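Local coordinates for putative uncharacterized protein Smu.1393c (Streptococcus mutans, PDB 4L9A) that is an alpha/beta hydrolase that probably acts as a carboxylesterase, hydrolysing carboxylic ester bonds, at residues A20-E24 with T35-E39; G31-T35 with G81-V85; F53-D57 with L73-A77. All blocks are in the same frame, centred on the assembly; numbering follows the deposited sequence.

Contact 1 (A20-E24 with T35-E39); sequences ALNKE and TCHRE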
# COMPACT_ATOMS: atom_id res chain seq x y z
N ALA A 20 -7.90 -3.07 -19.78
CA ALA A 20 -8.30 -2.34 -18.59
C ALA A 20 -8.52 -3.30 -17.42
O ALA A 20 -8.33 -4.51 -17.56
CB ALA A 20 -9.55 -1.52 -18.85
N LEU A 21 -8.91 -2.75 -16.27
CA LEU A 21 -9.11 -3.56 -15.07
C LEU A 21 -10.60 -3.82 -14.83
O LEU A 21 -11.43 -2.93 -15.03
CB LEU A 21 -8.51 -2.87 -13.85
CG LEU A 21 -7.01 -2.98 -13.54
CD1 LEU A 21 -6.16 -3.24 -14.76
CD2 LEU A 21 -6.52 -1.76 -12.75
N ASN A 22 -10.92 -5.02 -14.38
CA ASN A 22 -12.29 -5.35 -14.00
C ASN A 22 -12.57 -4.96 -12.54
O ASN A 22 -11.84 -5.36 -11.62
CB ASN A 22 -12.58 -6.83 -14.23
CG ASN A 22 -12.32 -7.24 -15.67
OD1 ASN A 22 -12.74 -6.56 -16.61
ND2 ASN A 22 -11.62 -8.36 -15.85
N LYS A 23 -13.62 -4.17 -12.35
CA LYS A 23 -14.03 -3.74 -11.02
C LYS A 23 -14.98 -4.77 -10.43
O LYS A 23 -15.88 -5.26 -11.11
CB LYS A 23 -14.73 -2.38 -11.12
CG LYS A 23 -13.91 -1.33 -11.87
CD LYS A 23 -14.67 -0.01 -12.02
CE LYS A 23 -13.85 1.02 -12.78
NZ LYS A 23 -14.61 2.28 -12.99
N GLU A 24 -14.77 -5.12 -9.17
CA GLU A 24 -15.65 -6.08 -8.50
C GLU A 24 -15.68 -5.90 -6.99
O GLU A 24 -14.62 -5.81 -6.35
CB GLU A 24 -15.25 -7.52 -8.85
CG GLU A 24 -16.12 -8.59 -8.20
CD GLU A 24 -15.65 -10.01 -8.55
OE1 GLU A 24 -14.73 -10.15 -9.38
OE2 GLU A 24 -16.21 -10.97 -7.98
N THR A 35 -12.38 -4.21 -5.44
CA THR A 35 -11.17 -4.68 -6.09
C THR A 35 -11.16 -4.31 -7.56
O THR A 35 -12.22 -4.12 -8.17
CB THR A 35 -11.02 -6.21 -6.01
OG1 THR A 35 -12.06 -6.82 -6.76
CG2 THR A 35 -11.09 -6.70 -4.56
N CYS A 36 -9.96 -4.22 -8.13
CA CYS A 36 -9.77 -4.11 -9.57
C CYS A 36 -8.80 -5.20 -9.97
O CYS A 36 -7.78 -5.40 -9.31
CB CYS A 36 -9.22 -2.75 -9.96
SG CYS A 36 -10.27 -1.38 -9.49
N HIS A 37 -9.08 -5.88 -11.07
CA HIS A 37 -8.36 -7.13 -11.36
C HIS A 37 -8.10 -7.37 -12.84
O HIS A 37 -8.93 -7.08 -13.70
CB HIS A 37 -9.15 -8.30 -10.77
CG HIS A 37 -8.62 -9.65 -11.16
ND1 HIS A 37 -9.14 -10.38 -12.21
CD2 HIS A 37 -7.61 -10.39 -10.65
CE1 HIS A 37 -8.49 -11.52 -12.32
NE2 HIS A 37 -7.55 -11.55 -11.39
N ARG A 38 -6.92 -7.93 -13.13
CA ARG A 38 -6.55 -8.34 -14.47
C ARG A 38 -5.96 -9.73 -14.36
O ARG A 38 -5.14 -9.99 -13.48
CB ARG A 38 -5.50 -7.39 -15.05
CG ARG A 38 -5.11 -7.67 -16.48
CD ARG A 38 -4.29 -6.54 -17.05
NE ARG A 38 -2.86 -6.68 -16.76
CZ ARG A 38 -2.00 -5.67 -16.82
NH1 ARG A 38 -2.43 -4.45 -17.12
NH2 ARG A 38 -0.71 -5.87 -16.55
N GLU A 39 -6.38 -10.63 -15.24
CA GLU A 39 -5.83 -11.98 -15.25
C GLU A 39 -4.35 -11.97 -15.59
O GLU A 39 -3.86 -11.07 -16.25
CB GLU A 39 -6.57 -12.85 -16.28
CG GLU A 39 -7.80 -13.53 -15.72
CD GLU A 39 -7.48 -14.46 -14.57
OE1 GLU A 39 -6.29 -14.83 -14.41
OE2 GLU A 39 -8.41 -14.83 -13.82
O HOH W 1 -11.85 -6.99 -9.59
O HOH W 2 -11.71 -10.07 -13.20
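Backbone hydrogen bonds carry this antiparallel pairing of the first two strands, whose short axes approach to 4.7 Å at 144°. Asn22 and His37 form a hydrogen-bonded pair, Asn22 N to His37 O and His37 N to Asn22 O both measuring 2.9 Å. Glu24 and Thr35 form the next, with Glu24 N to Thr35 O and Thr35 N to Glu24 O also at 2.9 Å. Lys23 and Cys36 sit between them as the non-hydrogen-bonded pair, their CA atoms 4.5 Å apart; Lys23 CA lies 3.4 Å from Thr35 O in a CA-H...O contact. Side-chain and water bonds lie on the face bearing Asn22, Glu24, Thr35 and His37: Thr35 OG1 donates to Glu24 O at 2.8 Å, and a water donates to Asn22 O (2.6 Å) and Thr35 OG1 (2.8 Å). A second water joins Asn22 ND2 (3.2 Å) to His37 ND1 (2.8 Å). Apolar contact is modest, with Leu21 CB 4.0 Å from Cys36 CB and Leu21 CD1 4.2 Å from Arg38 CB. The Glu24 carboxylate turns to His106, and the His37 ring stacks on Phe107. Main-chain bonding thus fixes the register of a sheet-edge hairpin, with two waters bridging its polar groups.

Contact 2 (G31-T35 with G81-V85); sequences GPIYT and GYSPV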
# COMPACT_ATOMS: atom_id res chain seq x y z
N GLY A 31 -17.59 -7.59 5.06
CA GLY A 31 -18.51 -6.99 4.10
C GLY A 31 -17.79 -6.81 2.78
O GLY A 31 -16.65 -7.26 2.62
N PRO A 32 -18.45 -6.17 1.81
CA PRO A 32 -17.88 -6.12 0.47
C PRO A 32 -16.61 -5.29 0.41
O PRO A 32 -16.47 -4.28 1.11
CB PRO A 32 -18.99 -5.48 -0.38
CG PRO A 32 -20.28 -5.80 0.39
CD PRO A 32 -19.85 -5.70 1.84
N ILE A 33 -15.68 -5.74 -0.42
CA ILE A 33 -14.42 -5.01 -0.58
C ILE A 33 -14.23 -4.72 -2.06
O ILE A 33 -14.33 -5.61 -2.88
CB ILE A 33 -13.24 -5.82 -0.03
CG1 ILE A 33 -13.43 -6.07 1.47
CG2 ILE A 33 -11.89 -5.10 -0.29
CD1 ILE A 33 -13.25 -4.79 2.35
N TYR A 34 -13.95 -3.47 -2.39
CA TYR A 34 -13.71 -3.08 -3.78
C TYR A 34 -12.35 -3.54 -4.30
O TYR A 34 -11.30 -3.28 -3.69
CB TYR A 34 -13.83 -1.56 -3.89
CG TYR A 34 -13.64 -0.99 -5.28
CD1 TYR A 34 -14.71 -0.92 -6.17
CD2 TYR A 34 -12.41 -0.47 -5.67
CE1 TYR A 34 -14.55 -0.37 -7.42
CE2 TYR A 34 -12.24 0.10 -6.93
CZ TYR A 34 -13.32 0.14 -7.80
OH TYR A 34 -13.18 0.68 -9.05
N THR A 35 -12.38 -4.21 -5.44
CA THR A 35 -11.17 -4.68 -6.09
C THR A 35 -11.16 -4.31 -7.56
O THR A 35 -12.22 -4.12 -8.17
CB THR A 35 -11.02 -6.21 -6.01
OG1 THR A 35 -12.06 -6.82 -6.76
CG2 THR A 35 -11.09 -6.70 -4.56
N GLY A 81 -11.30 4.88 -0.77
CA GLY A 81 -11.58 4.65 -2.17
C GLY A 81 -13.04 4.28 -2.35
O GLY A 81 -13.93 4.96 -1.85
N TYR A 82 -13.30 3.18 -3.06
CA TYR A 82 -14.68 2.82 -3.33
C TYR A 82 -15.15 1.65 -2.46
O TYR A 82 -16.25 1.14 -2.66
CB TYR A 82 -14.90 2.52 -4.82
CG TYR A 82 -14.65 3.71 -5.71
CD1 TYR A 82 -15.61 4.70 -5.89
CD2 TYR A 82 -13.44 3.84 -6.39
CE1 TYR A 82 -15.38 5.79 -6.71
CE2 TYR A 82 -13.20 4.93 -7.22
CZ TYR A 82 -14.17 5.90 -7.37
OH TYR A 82 -13.92 6.99 -8.19
N SER A 83 -14.33 1.20 -1.51
CA SER A 83 -14.84 0.22 -0.56
C SER A 83 -15.87 0.89 0.35
O SER A 83 -15.88 2.11 0.47
CB SER A 83 -13.73 -0.44 0.25
OG SER A 83 -13.13 -1.50 -0.49
N PRO A 84 -16.75 0.09 0.98
CA PRO A 84 -17.80 0.70 1.80
C PRO A 84 -17.23 1.38 3.06
O PRO A 84 -16.13 1.05 3.54
CB PRO A 84 -18.66 -0.50 2.21
CG PRO A 84 -18.38 -1.56 1.18
CD PRO A 84 -16.90 -1.37 0.86
N VAL A 85 -17.98 2.34 3.58
CA VAL A 85 -17.65 2.86 4.90
C VAL A 85 -18.35 2.02 5.96
O VAL A 85 -19.49 1.57 5.77
CB VAL A 85 -17.99 4.36 5.05
CG1 VAL A 85 -17.22 5.20 4.02
CG2 VAL A 85 -19.48 4.60 4.93
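The extended segment 31-35, which enters a strand at Ile33, runs beside the irregular loop 81-85 without forming a beta bridge. The two run in opposed directions: the closest CA atoms are those of Tyr34 and Ser83, 4.7 Å apart, whereas those of Pro32 and Pro84 stand 6.9 Å apart. A single hydrogen bond crosses: Tyr34 N donates to Ser83 OG at 2.9 Å and 158°. Ser83 OG also bonds to Asp76 O, so one hydroxyl ties the loop both to this strand and to the segment 73-77. The largest covered surface belongs to Tyr34. Its ring receives Tyr82 CB over one face in a CH-pi contact, 3.7 Å from CB to the ring centroid and 11° off the normal. The two tyrosine rings themselves meet obliquely, centroids 5.3 Å apart and planes at 50°. Beyond Ser83, Pro84 CD approaches Pro32 O to 3.0 Å and Pro84 CG lies 4.3 Å from Pro32 CB. Tyr82 also meets the ring of Tyr200 of helix 188-206, the planes at about 40°. A serine hydroxyl standing in for a backbone acceptor, flanked by aromatic and proline packing, therefore lets the non-strand loop that follows strand 71-75 lie against strand 33-38 of the central sheet of the alpha/beta hydrolase fold.

Contact 3 (F53-D57 with L73-A77); sequences FSTAD and LTIDA
Asp76, after Ile75 in segment 73-77, receives two hydrogen bonds from the start of the facing helix: Ser54 OG donates to Asp76 OD2 at 2.5 Å, and Thr55 N to Asp76 OD1 at 2.9 Å and 161°. Asp76 OD2 also accepts from Tyr82 N of the following loop. Asp76 chi1 is m (-69°) and chi2 13°, which brings the carboxylate to the helix although its CA-to-CB bond points sideways. Thr55, chi1 m, donates OG1 to Ile75 O at 2.8 Å. One water extends the network, donating to Asp76 OD1 (2.8 Å), accepting from Ala56 N (3.3 Å) and lying 2.6 Å from Thr74 OG1. Ser54 (-75/149, chi1 t) is extended at the N-cap position, and Thr55 to Asp57 are helical, near -65/-43. Thr74 to Asp76 stay extended, phi -94° to -132° and psi 125° to 146°. CA separations are 5.7 Å for Thr55-Asp76 and 5.6 Å for Ala56-Thr74. Packing is slight: Thr55 CG2 lies 3.8 Å from Thr74 CB, and Ala56 CB 3.6 Å from Thr74 OG1, with Thr74 chi1 p. The arrangement belongs to the alpha/beta hydrolase fold, where the loop and short helix after strand 43-47 lie over the C-terminal end of neighbouring strand 71-75.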
# COMPACT_ATOMS: atom_id res chain seq x y z
N PHE A 53 -7.70 7.63 -1.23
CA PHE A 53 -7.59 7.30 -2.65
C PHE A 53 -7.94 5.83 -2.91
O PHE A 53 -7.62 4.95 -2.12
CB PHE A 53 -6.18 7.56 -3.17
CG PHE A 53 -5.67 8.95 -2.89
CD1 PHE A 53 -6.32 10.05 -3.42
CD2 PHE A 53 -4.54 9.14 -2.12
CE1 PHE A 53 -5.84 11.33 -3.18
CE2 PHE A 53 -4.05 10.43 -1.87
CZ PHE A 53 -4.70 11.51 -2.40
N SER A 54 -8.57 5.55 -4.05
CA SER A 54 -8.79 4.16 -4.45
C SER A 54 -7.47 3.61 -4.96
O SER A 54 -6.65 4.36 -5.50
CB SER A 54 -9.87 4.07 -5.55
OG SER A 54 -10.23 2.71 -5.78
N THR A 55 -7.25 2.32 -4.78
CA THR A 55 -5.89 1.77 -4.90
C THR A 55 -5.39 1.72 -6.34
O THR A 55 -4.24 2.08 -6.61
CB THR A 55 -5.79 0.40 -4.22
OG1 THR A 55 -6.00 0.57 -2.82
CG2 THR A 55 -4.41 -0.25 -4.45
N ALA A 56 -6.25 1.33 -7.27
CA ALA A 56 -5.85 1.32 -8.67
C ALA A 56 -5.44 2.72 -9.16
O ALA A 56 -4.47 2.86 -9.91
CB ALA A 56 -6.96 0.74 -9.55
N ASP A 57 -6.20 3.73 -8.74
CA ASP A 57 -5.89 5.12 -9.08
C ASP A 57 -4.56 5.51 -8.44
O ASP A 57 -3.69 6.15 -9.06
CB ASP A 57 -6.97 6.06 -8.51
CG ASP A 57 -8.34 5.86 -9.15
OD1 ASP A 57 -8.39 5.39 -10.29
OD2 ASP A 57 -9.36 6.18 -8.50
N LEU A 73 -4.05 -7.06 -9.12
CA LEU A 73 -5.15 -7.05 -8.16
C LEU A 73 -4.97 -5.86 -7.25
O LEU A 73 -4.00 -5.80 -6.50
CB LEU A 73 -5.18 -8.33 -7.32
CG LEU A 73 -6.20 -8.39 -6.18
CD1 LEU A 73 -7.67 -8.22 -6.69
CD2 LEU A 73 -6.05 -9.71 -5.44
N THR A 74 -5.89 -4.91 -7.32
CA THR A 74 -5.87 -3.82 -6.36
C THR A 74 -7.00 -4.01 -5.37
O THR A 74 -8.09 -4.50 -5.72
CB THR A 74 -5.98 -2.45 -7.05
OG1 THR A 74 -7.31 -2.27 -7.57
CG2 THR A 74 -4.95 -2.31 -8.19
N ILE A 75 -6.75 -3.61 -4.13
CA ILE A 75 -7.70 -3.77 -3.04
C ILE A 75 -7.85 -2.47 -2.25
O ILE A 75 -6.86 -1.90 -1.79
CB ILE A 75 -7.24 -4.89 -2.08
CG1 ILE A 75 -7.09 -6.22 -2.83
CG2 ILE A 75 -8.21 -5.05 -0.92
CD1 ILE A 75 -6.51 -7.35 -1.98
N ASP A 76 -9.09 -2.00 -2.09
CA ASP A 76 -9.37 -0.82 -1.28
C ASP A 76 -9.75 -1.23 0.15
O ASP A 76 -10.67 -2.01 0.35
CB ASP A 76 -10.51 0.02 -1.87
CG ASP A 76 -10.12 0.71 -3.18
OD1 ASP A 76 -9.05 0.36 -3.75
OD2 ASP A 76 -10.88 1.59 -3.64
N ALA A 77 -9.05 -0.69 1.15
CA ALA A 77 -9.40 -0.97 2.54
C ALA A 77 -10.75 -0.35 2.88
O ALA A 77 -11.20 0.59 2.22
CB ALA A 77 -8.30 -0.43 3.49
O HOH W 3 -8.84 -0.44 -6.42

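Contact 1 pairs strands 22-26 and 33-38, contact 2 sets a loop on strand 33-38, and contact 3 sets a helix start on neighbouring strand 71-75. Contacts 1 and 2, their centres about 17 Å and about 15 Å from the centre of the chain, are both partly buried; contact 3, its centre about 9 Å away, is buried. Contacts 1 and 2 share Thr35, and Cys36 O of contact 1 probably accepts a hydrogen bond from Thr74 N of contact 3 at 2.8 Å. Asp76 serves both contacts 2 and 3. Regular main-chain pairing at the edge gives way to side-chain-mediated bonds, with aromatic packing in contact 2 and a buried carboxylate in contact 3.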